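Uncharacterized protein DUF1185 (PDB 3BYQ) is of unknown function but adopts a variant of the Bacillus chorismate mutase fold and may play a role in amino-acid metabolism. Local coordinates at the interface of chains A and B. Sequence-based numbering; all coordinates share one arbitrary frame. Chains: chain A/B, Uncharacterized protein DUF1185.

The interface of chains A and B. Residues chain A 48, 50-51, 93, 96-97; chain B 177-178.
A chi1 of -151° places CG of A:Glu93 roughly opposite the backbone nitrogen, and a bend at chi2 then turns the carboxylate toward chain B, where it meets the main chain of B:Arg177, not its guanidinium. B:Arg177 N donates a hydrogen bond to A:Glu93 OE2 (2.9 Å), reaching this oxygen from above the carboxylate plane, 54° out of it. The arginine side chain sets off from between its own backbone nitrogen and carbonyl carbon (chi1 59°), then runs extended from CG to NE between A:Pro48 and A:Glu93. Its guanidinium offers one face to A:Leu50, whose CD1 lies 3.4 Å above the plane and toward the rim, while NH1 rests near the aliphatic CB and CG of A:Glu93. The carboxylate and guanidinium planes are nearly parallel, but their charged atoms make no contact: A:Glu93 OE1 and B:Arg177 NH1 are 4.7 Å apart, so any attraction between them is probably only long-range.

B:Leu178 supplies the apolar wedge. One branch, CD1, points to the end of the short helix, 3.5 Å from A:Ala96 CB and close to the backbone between A:Ala96 and A:Val97. The other branch, CD2, packs against A:Leu50 CB (3.7 Å) and A:Val97 CG1. Against the leucine backbone lies the selenium of selenomethionine A:Met51, 3.8 Å from B:Leu178 CA. A water adds a bridge between the backbones, contacting B:Arg177 O (2.8 Å), A:Pro48 O and A:Leu50 N.

The patch recurs with the chains exchanged across the two-fold axis, and probably helps hold this pair together within the deposited hexamer, although the structure alone does not show whether this pairing is the biological one. In chain A the receiving surface combines the loop leading into helix 51-72, the first residue of that helix, and helix 93-96 with the turn after it. Chain B contributes a loop that follows strand 161-169.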
loop_
_atom_site.group_PDB
_atom_site.type_symbol
_atom_site.label_atom_id
_atom_site.label_comp_id
_atom_site.label_asym_id
_atom_site.label_seq_id
_atom_site.Cartn_x
_atom_site.Cartn_y
_atom_site.Cartn_z
ATOM N N PRO A 48 -22.953 22.812 8.466
ATOM C CA PRO A 48 -24.189 22.554 7.714
ATOM C C PRO A 48 -24.243 23.187 6.321
ATOM O O PRO A 48 -24.868 22.631 5.425
ATOM C CB PRO A 48 -25.278 23.132 8.608
ATOM C CG PRO A 48 -24.647 23.446 9.878
ATOM C CD PRO A 48 -23.212 23.527 9.731
ATOM N N LEU A 50 -22.202 24.144 3.179
ATOM C CA LEU A 50 -20.999 23.983 2.323
ATOM C C LEU A 50 -21.161 24.669 0.957
ATOM O O LEU A 50 -20.287 24.576 0.085
ATOM C CB LEU A 50 -20.702 22.501 2.140
ATOM C CG LEU A 50 -20.246 21.749 3.399
ATOM C CD1 LEU A 50 -20.123 20.245 3.103
ATOM C CD2 LEU A 50 -18.909 22.314 3.910
HETATM N N MSE A 51 -22.248 25.421 0.823
HETATM C CA MSE A 51 -22.592 26.098 -0.460
HETATM C C MSE A 51 -21.578 27.172 -0.881
HETATM O O MSE A 51 -21.152 27.196 -2.035
HETATM C CB MSE A 51 -24.047 26.604 -0.495
HETATM C CG MSE A 51 -25.084 25.492 -0.239
HETATM SE SE MSE A 51 -25.026 23.981 -1.435
HETATM C CE MSE A 51 -25.877 24.752 -2.979
ATOM N N GLU A 93 -18.629 14.725 2.246
ATOM C CA GLU A 93 -19.338 15.877 1.669
ATOM C C GLU A 93 -18.370 16.973 1.224
ATOM O O GLU A 93 -18.677 17.756 0.328
ATOM C CB GLU A 93 -20.358 16.473 2.635
ATOM C CG GLU A 93 -21.524 17.121 1.907
ATOM C CD GLU A 93 -22.455 16.134 1.208
ATOM O OE1 GLU A 93 -22.315 14.920 1.404
ATOM O OE2 GLU A 93 -23.390 16.574 0.487
ATOM N N ALA A 96 -17.577 15.986 -2.145
ATOM C CA ALA A 96 -18.793 16.006 -2.998
ATOM C C ALA A 96 -19.034 17.360 -3.653
ATOM O O ALA A 96 -19.701 17.476 -4.661
ATOM C CB ALA A 96 -20.035 15.540 -2.219
ATOM N N VAL A 97 -18.516 18.404 -3.036
ATOM C CA VAL A 97 -18.630 19.746 -3.621
ATOM C C VAL A 97 -18.016 19.853 -5.045
ATOM O O VAL A 97 -18.399 20.714 -5.875
ATOM C CB VAL A 97 -18.014 20.827 -2.730
ATOM C CG1 VAL A 97 -18.705 20.898 -1.368
ATOM C CG2 VAL A 97 -16.541 20.535 -2.501
ATOM N N ARG B 177 -26.013 17.304 1.410
ATOM C CA ARG B 177 -26.521 18.665 1.652
ATOM C C ARG B 177 -26.034 19.701 0.679
ATOM O O ARG B 177 -25.904 20.861 1.030
ATOM C CB ARG B 177 -26.175 19.124 3.092
ATOM C CG ARG B 177 -24.691 19.170 3.469
ATOM C CD ARG B 177 -24.566 19.253 4.995
ATOM N NE ARG B 177 -23.190 19.494 5.491
ATOM C CZ ARG B 177 -22.289 18.561 5.715
ATOM N NH1 ARG B 177 -22.517 17.297 5.431
ATOM N NH2 ARG B 177 -21.124 18.902 6.217
ATOM N N LEU B 178 -25.861 19.278 -0.562
ATOM C CA LEU B 178 -25.305 20.153 -1.600
ATOM C C LEU B 178 -26.283 20.537 -2.694
ATOM O O LEU B 178 -25.906 20.999 -3.770
ATOM C CB LEU B 178 -24.037 19.512 -2.178
ATOM C CG LEU B 178 -22.834 19.329 -1.235
ATOM C CD1 LEU B 178 -21.741 18.600 -1.998
ATOM C CD2 LEU B 178 -22.383 20.645 -0.637
HETATM O O HOH W 1 -24.625 22.724 2.614
#